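Local coordinates for cell division control protein 45 cdc45 putative (PDB 6CC2) that probably acts as the Cdc45 subunit of the replicative CMG helicase, with a role in eukaryotic DNA replication, and may switch between conformations, at residues M255-M260 against N319-K324; D269-T274 against S279-W284; K291-I296 against I301-A306. All blocks are in the same frame, centred on the assembly; numbering follows the deposited sequence.

Interaction 1: residues M255-M260 against N319-K324; sequences MDCQLM and NKFLLK. With EDO (1,2-ethanediol), chain K.
With chi1 of Phe321 at 153°, its CG lies roughly opposite the backbone N, and the ring leaves helix 315-331 toward the end of strand 251-257; there it meets two side chains, Cys257 and Leu259. The chi1 of Cys257, -177°, likewise holds SG opposite its own N and carries the sulfur toward the same para carbon of the ring.

The tightest approach is that of Leu259, whose CD1 comes to 3.5 Å from CZ of Phe321 and 3.8 Å from CE1 of Phe321. This methyl sits at the ring edge, near the ring plane, and the two side chains reach each other from opposite directions. Cys257 SG stands 3.9 Å from Phe321 CZ and 5.1 Å from the Phe321 ring centroid. Because the sulfur lies 62° off the ring normal, this Cys sulfur-aromatic contact is oblique, neither stacked on the ring nor in its plane. All three residues are buried, yet the two segments together bury just 120 Å².

Cys257 is the last residue of the strand; Gln258, the centre of an inverse gamma turn, lets the chain bend so that Leu259 also points at the ring. Asp256 takes no part in the ring contact: its OD2 forms a salt bridge with Arg263, while OD1 takes a weak bond from O2 of a 1,2-ethanediol molecule, probably from the crystallisation liquor, which is also bonded to Arg263.

Strand 251-257 is the middle member of a three-stranded mixed sheet, and Cys257 also packs on Phe338 of the adjoining strand 338-344. Helix 267-273 closes the cluster, with Leu259 touching Leu271 and Phe321 touching Leu267.

Interaction 2: residues D269-T274 against S279-W284; sequences DSLFHT and SKLGIW
One face of the Phe272 ring receives the pyrrole side of Trp284: NE1 of Trp284 sits 3.7 Å above the plane, offset toward the rim, and CD1 of Trp284 lies 3.7 Å from CZ of Phe272. The planes make 60° and the centroid of the phenyl is 4.8 Å from that of the five-membered ring, an edge-to-face pair with the indole supplying the edge. The carbonyl oxygen of Ile283 approaches the same phenyl obliquely. One face of His273 carries CD2 of Phe272, offset toward the rim, and His273 ND1 bonds Asp269 O almost in the ring plane.

The same indole edge carries a hydrogen bond. Trp284 NE1 donates to Phe272 O at 3.0 Å, and the oxygen lies near the indole plane. The bond is bent at the hydrogen (144°), although the donor arrives almost along the carbonyl bond. Phe272 thus presents both its ring and its main-chain oxygen to one tryptophan, which would restrict rotation of the indole.

Ile283 slides alongside Phe272, with CD1 of Ile283 3.7 Å from CD1 of Phe272. Its chi1 of 56° wedges CG1 between the backbone N and the carbonyl carbon and sends CD1 toward the phenyl. Leu271 and Leu281 touch more loosely, CD1 to CD1, at 4.2 Å.

Helices 267-273 and 275-281 follow each other closely, and Gly282, with positive phi, ends the second, after which the chain returns to the first. Helix 288-298 sets Phe292 against Leu271, Phe272 and Ile283, while Val408 and Ile412 of helix 393-417 cover Phe272 and Trp284 respectively.

Interaction 3: residues K291-I296 against I301-A306; sequences KFDVLI and IPLSQA
Ile296 and the residues Ile301, Leu303 and Ala306 form a short-range apolar contact across the connection from helix 288-298 to the short helix 303-306, in a peripheral part of the fold: the centre of the contact lies about 31 Å from the centre of the chain. The segments bury 208 Å² in all, and Ile296 has the largest share.

A single methyl does most of the touching. The chi1 of Ile296, -60°, puts CG1 beside the backbone N and turns CG2 opposite it, so that CG2 faces the incoming chain. Ile296 CG2 meets the carbonyl oxygen of Ile301 at 3.4 Å, CB of Ala306 at 3.9 Å and CD2 of Leu303 at 4.0 Å. The other branch of Ile296 is used within its own helix: CG1 sits over the centre of the Phe292 ring, 4.1 Å above its plane, one turn back. Both branches of the isoleucine are therefore engaged, in different directions.

The chain runs from one helix through a short loop into the next. Pro302 occupies the N-cap position of helix 303-306, and its carbonyl oxygen accepts from the backbone N of both Gln305 and Ala306, which starts the new helix. Across the turn, Ile301 N reaches Ile296 O at 3.5 Å; this bond is nearly straight at 164° but long, and hence weak.

Leu303 has a further neighbour at the less buried margin, where its CD2 comes to 4.2 Å from OD1 of Asp293. That is a loose approach to the carboxylate oxygen, whose hydrogen-bonding partner is the hydroxyl of Tyr268. Tyr268, on helix 267-273, also packs against Ile296 and Leu303, whereas Ile301 reaches Leu267 of that helix and Phe321 of helix 315-331.

Overall arrangement
All three contacts are largely buried although they lie away from the chain's centre, interaction 3 farthest out and with a margin nearer solvent. Interactions 2 and 3 follow one another within the chain loop closed by interaction 1, and each joins near neighbours, whereas interaction 1 sets the end of a strand and its following turn against a helix some sixty residues later. Helix 267-273 borders all three: it supplies one segment of interaction 2, and Ser270 OG meets Met260 O from interaction 1 at 2.7 Å. Helix 315-331 borders interactions 1 and 3. Their chemistry differs: sulfur and methyl at a ring, an aromatic pair with an indole bond, and aliphatic packing round a turn.

Interaction 1: residues M255-M260 against N319-K324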
loop_
_atom_site.group_PDB
_atom_site.type_symbol
_atom_site.label_atom_id
_atom_site.label_comp_id
_atom_site.label_asym_id
_atom_site.label_seq_id
_atom_site.Cartn_x
_atom_site.Cartn_y
_atom_site.Cartn_z
HETATM N N MSE A 255 -20.386 -11.064 1.881
HETATM C CA MSE A 255 -19.869 -11.293 0.518
HETATM C C MSE A 255 -20.046 -10.004 -0.260
HETATM O O MSE A 255 -21.044 -9.323 -0.122
HETATM C CB MSE A 255 -20.597 -12.450 -0.152
HETATM C CG MSE A 255 -20.058 -12.793 -1.547
HETATM SE SE MSE A 255 -18.166 -13.331 -1.557
HETATM C CE MSE A 255 -18.216 -14.600 -0.045
ATOM N N ASP A 256 -19.058 -9.653 -1.081
ATOM C CA ASP A 256 -19.060 -8.351 -1.729
ATOM C C ASP A 256 -18.432 -8.480 -3.115
ATOM O O ASP A 256 -17.748 -9.453 -3.425
ATOM C CB ASP A 256 -18.296 -7.341 -0.877
ATOM C CG ASP A 256 -18.721 -5.909 -1.131
ATOM O OD1 ASP A 256 -19.716 -5.692 -1.841
ATOM O OD2 ASP A 256 -18.044 -5.000 -0.598
ATOM N N CYS A 257 -18.686 -7.480 -3.943
ATOM C CA CYS A 257 -18.112 -7.368 -5.291
ATOM C C CYS A 257 -17.029 -6.299 -5.261
ATOM O O CYS A 257 -17.321 -5.104 -5.135
ATOM C CB CYS A 257 -19.209 -7.029 -6.298
ATOM S SG CYS A 257 -18.605 -6.959 -7.991
ATOM N N GLN A 258 -15.774 -6.717 -5.377
ATOM C CA GLN A 258 -14.656 -5.851 -4.988
ATOM C C GLN A 258 -14.211 -4.946 -6.141
ATOM O O GLN A 258 -13.058 -4.933 -6.556
ATOM C CB GLN A 258 -13.491 -6.694 -4.484
ATOM C CG GLN A 258 -13.835 -7.512 -3.247
ATOM C CD GLN A 258 -14.276 -6.652 -2.090
ATOM O OE1 GLN A 258 -14.112 -5.422 -2.101
ATOM N NE2 GLN A 258 -14.822 -7.278 -1.067
ATOM N N LEU A 259 -15.157 -4.183 -6.656
ATOM C CA LEU A 259 -14.825 -3.076 -7.561
ATOM C C LEU A 259 -14.461 -1.865 -6.710
ATOM O O LEU A 259 -15.104 -1.584 -5.691
ATOM C CB LEU A 259 -15.991 -2.750 -8.481
ATOM C CG LEU A 259 -16.399 -3.850 -9.462
ATOM C CD1 LEU A 259 -17.617 -3.389 -10.247
ATOM C CD2 LEU A 259 -15.246 -4.190 -10.412
HETATM N N MSE A 260 -13.408 -1.175 -7.111
HETATM C CA MSE A 260 -12.837 -0.101 -6.294
HETATM C C MSE A 260 -13.823 0.993 -5.954
HETATM O O MSE A 260 -14.348 1.684 -6.858
HETATM C CB MSE A 260 -11.627 0.534 -7.064
HETATM C CG MSE A 260 -11.095 1.768 -6.382
HETATM SE SE MSE A 260 -9.501 2.443 -7.323
HETATM C CE MSE A 260 -10.127 2.544 -9.110
ATOM N N ASN A 319 -29.168 -5.534 -9.281
ATOM C CA ASN A 319 -29.379 -6.976 -9.432
ATOM C C ASN A 319 -28.922 -7.441 -10.812
ATOM O O ASN A 319 -28.279 -8.490 -10.939
ATOM C CB ASN A 319 -30.844 -7.339 -9.211
ATOM C CG ASN A 319 -31.304 -7.142 -7.766
ATOM O OD1 ASN A 319 -30.505 -7.140 -6.839
ATOM N ND2 ASN A 319 -32.599 -6.977 -7.582
ATOM N N LYS A 320 -29.223 -6.658 -11.854
ATOM C CA LYS A 320 -28.760 -6.992 -13.201
ATOM C C LYS A 320 -27.242 -7.006 -13.270
ATOM O O LYS A 320 -26.639 -7.916 -13.854
ATOM C CB LYS A 320 -29.313 -5.997 -14.233
ATOM C CG LYS A 320 -30.718 -6.291 -14.711
ATOM C CD LYS A 320 -31.224 -5.179 -15.654
ATOM C CE LYS A 320 -31.864 -5.746 -16.912
ATOM N NZ LYS A 320 -32.894 -4.836 -17.444
ATOM N N PHE A 321 -26.606 -5.983 -12.696
ATOM C CA PHE A 321 -25.145 -5.891 -12.705
ATOM C C PHE A 321 -24.521 -7.089 -12.002
ATOM O O PHE A 321 -23.617 -7.741 -12.540
ATOM C CB PHE A 321 -24.736 -4.572 -12.049
ATOM C CG PHE A 321 -23.371 -4.594 -11.423
ATOM C CD1 PHE A 321 -22.233 -4.682 -12.195
ATOM C CD2 PHE A 321 -23.239 -4.515 -10.041
ATOM C CE1 PHE A 321 -20.974 -4.695 -11.598
ATOM C CE2 PHE A 321 -21.992 -4.536 -9.443
ATOM C CZ PHE A 321 -20.860 -4.627 -10.227
ATOM N N LEU A 322 -25.011 -7.420 -10.811
ATOM C CA LEU A 322 -24.442 -8.533 -10.061
ATOM C C LEU A 322 -24.571 -9.843 -10.829
ATOM O O LEU A 322 -23.618 -10.628 -10.910
ATOM C CB LEU A 322 -25.132 -8.649 -8.704
ATOM C CG LEU A 322 -24.908 -9.935 -7.907
ATOM C CD1 LEU A 322 -23.434 -10.154 -7.609
ATOM C CD2 LEU A 322 -25.720 -9.913 -6.611
ATOM N N LEU A 323 -25.746 -10.110 -11.388
ATOM C CA LEU A 323 -25.933 -11.372 -12.099
ATOM C C LEU A 323 -25.047 -11.438 -13.335
ATOM O O LEU A 323 -24.440 -12.477 -13.615
ATOM C CB LEU A 323 -27.395 -11.534 -12.488
ATOM C CG LEU A 323 -27.755 -12.836 -13.212
ATOM C CD1 LEU A 323 -27.329 -14.033 -12.377
ATOM C CD2 LEU A 323 -29.252 -12.898 -13.517
ATOM N N LYS A 324 -24.966 -10.341 -14.090
ATOM C CA LYS A 324 -24.131 -10.316 -15.280
ATOM C C LYS A 324 -22.658 -10.469 -14.928
ATOM O O LYS A 324 -21.932 -11.211 -15.608
ATOM C CB LYS A 324 -24.372 -9.015 -16.050
ATOM C CG LYS A 324 -25.710 -8.987 -16.813
ATOM C CD LYS A 324 -25.717 -10.030 -17.904
ATOM C CE LYS A 324 -26.686 -9.667 -19.033
ATOM N NZ LYS A 324 -26.654 -10.669 -20.116
HETATM C C1 EDO K . -21.847 -4.753 -4.208
HETATM O O1 EDO K . -23.040 -5.494 -3.930
HETATM C C2 EDO K . -21.936 -3.384 -3.542
HETATM O O2 EDO K . -22.197 -3.542 -2.142
#

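Interaction 2: residues D269-T274 against S279-W284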
loop_
_atom_site.group_PDB
_atom_site.type_symbol
_atom_site.label_atom_id
_atom_site.label_comp_id
_atom_site.label_asym_id
_atom_site.label_seq_id
_atom_site.Cartn_x
_atom_site.Cartn_y
_atom_site.Cartn_z
ATOM N N ASP A 269 -17.732 4.136 -13.614
ATOM C CA ASP A 269 -16.349 4.510 -13.386
ATOM C C ASP A 269 -15.640 3.566 -12.430
ATOM O O ASP A 269 -14.442 3.331 -12.585
ATOM C CB ASP A 269 -16.298 5.934 -12.876
ATOM C CG ASP A 269 -16.262 6.943 -14.024
ATOM O OD1 ASP A 269 -15.600 6.642 -15.036
ATOM O OD2 ASP A 269 -16.910 7.992 -13.926
ATOM N N SER A 270 -16.353 2.976 -11.468
ATOM C CA SER A 270 -15.696 2.004 -10.598
ATOM C C SER A 270 -15.221 0.814 -11.413
ATOM O O SER A 270 -14.086 0.349 -11.275
ATOM C CB SER A 270 -16.647 1.573 -9.483
ATOM O OG SER A 270 -16.039 0.588 -8.661
ATOM N N LEU A 271 -16.084 0.306 -12.284
ATOM C CA LEU A 271 -15.701 -0.837 -13.107
ATOM C C LEU A 271 -14.536 -0.504 -14.024
ATOM O O LEU A 271 -13.594 -1.289 -14.151
ATOM C CB LEU A 271 -16.903 -1.316 -13.927
ATOM C CG LEU A 271 -16.684 -2.502 -14.851
ATOM C CD1 LEU A 271 -16.169 -3.708 -14.108
ATOM C CD2 LEU A 271 -17.989 -2.829 -15.573
ATOM N N PHE A 272 -14.568 0.670 -14.651
ATOM C CA PHE A 272 -13.519 1.029 -15.609
ATOM C C PHE A 272 -12.167 1.210 -14.931
ATOM O O PHE A 272 -11.134 1.003 -15.570
ATOM C CB PHE A 272 -13.915 2.306 -16.353
ATOM C CG PHE A 272 -13.065 2.587 -17.578
ATOM C CD1 PHE A 272 -13.331 1.958 -18.775
ATOM C CD2 PHE A 272 -12.012 3.465 -17.502
ATOM C CE1 PHE A 272 -12.562 2.210 -19.885
ATOM C CE2 PHE A 272 -11.221 3.724 -18.622
ATOM C CZ PHE A 272 -11.505 3.091 -19.807
ATOM N N HIS A 273 -12.136 1.576 -13.661
ATOM C CA HIS A 273 -10.888 1.869 -12.958
ATOM C C HIS A 273 -10.416 0.755 -12.030
ATOM O O HIS A 273 -9.403 0.928 -11.343
ATOM C CB HIS A 273 -11.038 3.173 -12.187
ATOM C CG HIS A 273 -11.194 4.361 -13.082
ATOM N ND1 HIS A 273 -12.411 4.736 -13.619
ATOM C CD2 HIS A 273 -10.281 5.243 -13.572
ATOM C CE1 HIS A 273 -12.242 5.797 -14.389
ATOM N NE2 HIS A 273 -10.962 6.118 -14.387
ATOM N N THR A 274 -11.111 -0.373 -11.984
ATOM C CA THR A 274 -10.653 -1.537 -11.227
ATOM C C THR A 274 -9.663 -2.300 -12.117
ATOM O O THR A 274 -10.039 -2.917 -13.109
ATOM C CB THR A 274 -11.826 -2.403 -10.798
ATOM O OG1 THR A 274 -12.718 -1.611 -9.973
ATOM C CG2 THR A 274 -11.345 -3.603 -10.003
ATOM N N SER A 279 -8.297 -4.883 -17.081
ATOM C CA SER A 279 -7.304 -5.569 -17.889
ATOM C C SER A 279 -7.879 -6.837 -18.516
ATOM O O SER A 279 -7.619 -7.132 -19.673
ATOM C CB SER A 279 -6.078 -5.912 -17.041
ATOM O OG SER A 279 -5.439 -4.730 -16.586
ATOM N N LYS A 280 -8.647 -7.598 -17.745
ATOM C CA LYS A 280 -9.194 -8.854 -18.231
ATOM C C LYS A 280 -10.351 -8.643 -19.192
ATOM O O LYS A 280 -10.568 -9.475 -20.067
ATOM C CB LYS A 280 -9.631 -9.715 -17.050
ATOM C CG LYS A 280 -8.451 -10.271 -16.274
ATOM C CD LYS A 280 -8.877 -11.064 -15.047
ATOM C CE LYS A 280 -7.664 -11.734 -14.403
ATOM N NZ LYS A 280 -8.032 -12.539 -13.211
ATOM N N LEU A 281 -11.099 -7.553 -19.040
ATOM C CA LEU A 281 -12.156 -7.234 -19.988
ATOM C C LEU A 281 -11.637 -6.568 -21.250
ATOM O O LEU A 281 -12.402 -6.417 -22.205
ATOM C CB LEU A 281 -13.198 -6.331 -19.335
ATOM C CG LEU A 281 -14.010 -6.921 -18.190
ATOM C CD1 LEU A 281 -14.855 -5.845 -17.538
ATOM C CD2 LEU A 281 -14.880 -8.062 -18.686
ATOM N N GLY A 282 -10.370 -6.160 -21.278
ATOM C CA GLY A 282 -9.814 -5.558 -22.474
ATOM C C GLY A 282 -10.358 -4.183 -22.807
ATOM O O GLY A 282 -10.316 -3.773 -23.965
ATOM N N ILE A 283 -10.834 -3.435 -21.802
ATOM C CA ILE A 283 -11.453 -2.145 -22.052
ATOM C C ILE A 283 -10.469 -0.991 -22.014
ATOM O O ILE A 283 -10.879 0.165 -22.195
ATOM C CB ILE A 283 -12.593 -1.901 -21.041
ATOM C CG1 ILE A 283 -12.095 -2.011 -19.606
ATOM C CG2 ILE A 283 -13.710 -2.900 -21.290
ATOM C CD1 ILE A 283 -13.151 -1.751 -18.579
ATOM N N TRP A 284 -9.182 -1.258 -21.788
ATOM C CA TRP A 284 -8.159 -0.221 -21.838
ATOM C C TRP A 284 -7.401 -0.237 -23.162
ATOM O O TRP A 284 -6.326 0.360 -23.262
ATOM C CB TRP A 284 -7.183 -0.374 -20.677
ATOM C CG TRP A 284 -7.747 0.003 -19.336
ATOM C CD1 TRP A 284 -8.988 0.527 -19.064
ATOM C CD2 TRP A 284 -7.084 -0.109 -18.081
ATOM N NE1 TRP A 284 -9.126 0.751 -17.717
ATOM C CE2 TRP A 284 -7.974 0.364 -17.087
ATOM C CE3 TRP A 284 -5.825 -0.577 -17.693
ATOM C CZ2 TRP A 284 -7.630 0.405 -15.745
ATOM C CZ3 TRP A 284 -5.491 -0.541 -16.346
ATOM C CH2 TRP A 284 -6.397 -0.059 -15.390
#

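Interaction 3: residues K291-I296 against I301-A306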
loop_
_atom_site.group_PDB
_atom_site.type_symbol
_atom_site.label_atom_id
_atom_site.label_comp_id
_atom_site.label_asym_id
_atom_site.label_seq_id
_atom_site.Cartn_x
_atom_site.Cartn_y
_atom_site.Cartn_z
ATOM N N LYS A 291 -15.778 -0.168 -26.562
ATOM C CA LYS A 291 -15.986 -1.540 -26.113
ATOM C C LYS A 291 -16.643 -1.563 -24.737
ATOM O O LYS A 291 -17.476 -2.435 -24.454
ATOM C CB LYS A 291 -14.655 -2.290 -26.081
ATOM C CG LYS A 291 -14.793 -3.782 -25.829
ATOM C CD LYS A 291 -13.428 -4.471 -25.802
ATOM C CE LYS A 291 -13.559 -5.972 -26.021
ATOM N NZ LYS A 291 -14.583 -6.597 -25.134
ATOM N N PHE A 292 -16.261 -0.631 -23.866
ATOM C CA PHE A 292 -16.838 -0.577 -22.524
ATOM C C PHE A 292 -18.334 -0.292 -22.592
ATOM O O PHE A 292 -19.143 -0.987 -21.960
ATOM C CB PHE A 292 -16.132 0.488 -21.695
ATOM C CG PHE A 292 -16.549 0.508 -20.257
ATOM C CD1 PHE A 292 -16.539 -0.641 -19.494
ATOM C CD2 PHE A 292 -16.917 1.698 -19.649
ATOM C CE1 PHE A 292 -16.902 -0.620 -18.178
ATOM C CE2 PHE A 292 -17.302 1.723 -18.330
ATOM C CZ PHE A 292 -17.287 0.562 -17.589
ATOM N N ASP A 293 -18.717 0.733 -23.360
ATOM C CA ASP A 293 -20.137 1.055 -23.501
ATOM C C ASP A 293 -20.928 -0.126 -24.040
ATOM O O ASP A 293 -22.100 -0.316 -23.665
ATOM C CB ASP A 293 -20.299 2.287 -24.392
ATOM C CG ASP A 293 -19.891 3.576 -23.682
ATOM O OD1 ASP A 293 -19.508 3.522 -22.490
ATOM O OD2 ASP A 293 -19.941 4.657 -24.308
ATOM N N VAL A 294 -20.320 -0.928 -24.923
ATOM C CA VAL A 294 -20.986 -2.128 -25.419
ATOM C C VAL A 294 -21.194 -3.125 -24.286
ATOM O O VAL A 294 -22.231 -3.794 -24.210
ATOM C CB VAL A 294 -20.177 -2.745 -26.577
ATOM C CG1 VAL A 294 -20.601 -4.172 -26.808
ATOM C CG2 VAL A 294 -20.351 -1.913 -27.833
ATOM N N LEU A 295 -20.209 -3.254 -23.400
ATOM C CA LEU A 295 -20.353 -4.128 -22.247
ATOM C C LEU A 295 -21.495 -3.661 -21.347
ATOM O O LEU A 295 -22.301 -4.475 -20.883
ATOM C CB LEU A 295 -19.040 -4.171 -21.472
ATOM C CG LEU A 295 -18.873 -5.129 -20.289
ATOM C CD1 LEU A 295 -19.603 -4.646 -19.044
ATOM C CD2 LEU A 295 -19.328 -6.532 -20.674
ATOM N N ILE A 296 -21.565 -2.357 -21.078
ATOM C CA ILE A 296 -22.615 -1.844 -20.206
ATOM C C ILE A 296 -23.982 -2.136 -20.811
ATOM O O ILE A 296 -24.920 -2.537 -20.111
ATOM C CB ILE A 296 -22.420 -0.345 -19.959
ATOM C CG1 ILE A 296 -21.069 -0.048 -19.293
ATOM C CG2 ILE A 296 -23.570 0.197 -19.085
ATOM C CD1 ILE A 296 -20.868 -0.747 -17.966
ATOM N N ILE A 301 -28.149 -2.241 -18.799
ATOM C CA ILE A 301 -28.180 -1.078 -17.920
ATOM C C ILE A 301 -27.957 0.172 -18.765
ATOM O O ILE A 301 -26.904 0.299 -19.402
ATOM C CB ILE A 301 -27.120 -1.185 -16.816
ATOM C CG1 ILE A 301 -27.354 -2.448 -15.982
ATOM C CG2 ILE A 301 -27.127 0.058 -15.938
ATOM C CD1 ILE A 301 -26.228 -2.763 -15.012
ATOM N N PRO A 302 -28.884 1.123 -18.778
ATOM C CA PRO A 302 -28.635 2.368 -19.517
ATOM C C PRO A 302 -27.521 3.187 -18.874
ATOM O O PRO A 302 -27.256 3.102 -17.674
ATOM C CB PRO A 302 -29.984 3.104 -19.463
ATOM C CG PRO A 302 -30.680 2.547 -18.270
ATOM C CD PRO A 302 -30.209 1.108 -18.131
ATOM N N LEU A 303 -26.863 4.006 -19.697
ATOM C CA LEU A 303 -25.786 4.841 -19.165
ATOM C C LEU A 303 -26.300 5.821 -18.113
ATOM O O LEU A 303 -25.563 6.181 -17.188
ATOM C CB LEU A 303 -25.100 5.590 -20.300
ATOM C CG LEU A 303 -24.221 4.760 -21.230
ATOM C CD1 LEU A 303 -23.519 5.690 -22.222
ATOM C CD2 LEU A 303 -23.184 3.942 -20.477
ATOM N N SER A 304 -27.551 6.253 -18.222
ATOM C CA SER A 304 -28.109 7.159 -17.221
ATOM C C SER A 304 -28.163 6.505 -15.846
ATOM O O SER A 304 -28.105 7.199 -14.826
ATOM C CB SER A 304 -29.508 7.607 -17.640
ATOM O OG SER A 304 -30.385 6.500 -17.679
ATOM N N GLN A 305 -28.291 5.185 -15.798
ATOM C CA GLN A 305 -28.240 4.455 -14.535
ATOM C C GLN A 305 -26.815 4.120 -14.134
ATOM O O GLN A 305 -26.452 4.249 -12.960
ATOM C CB GLN A 305 -29.077 3.171 -14.633
ATOM C CG GLN A 305 -30.600 3.401 -14.576
ATOM C CD GLN A 305 -31.092 3.747 -13.172
ATOM O OE1 GLN A 305 -30.661 3.158 -12.180
ATOM N NE2 GLN A 305 -32.008 4.705 -13.088
ATOM N N ALA A 306 -25.994 3.670 -15.087
ATOM C CA ALA A 306 -24.646 3.238 -14.749
ATOM C C ALA A 306 -23.775 4.409 -14.311
ATOM O O ALA A 306 -22.802 4.216 -13.572
ATOM C CB ALA A 306 -23.990 2.538 -15.943
#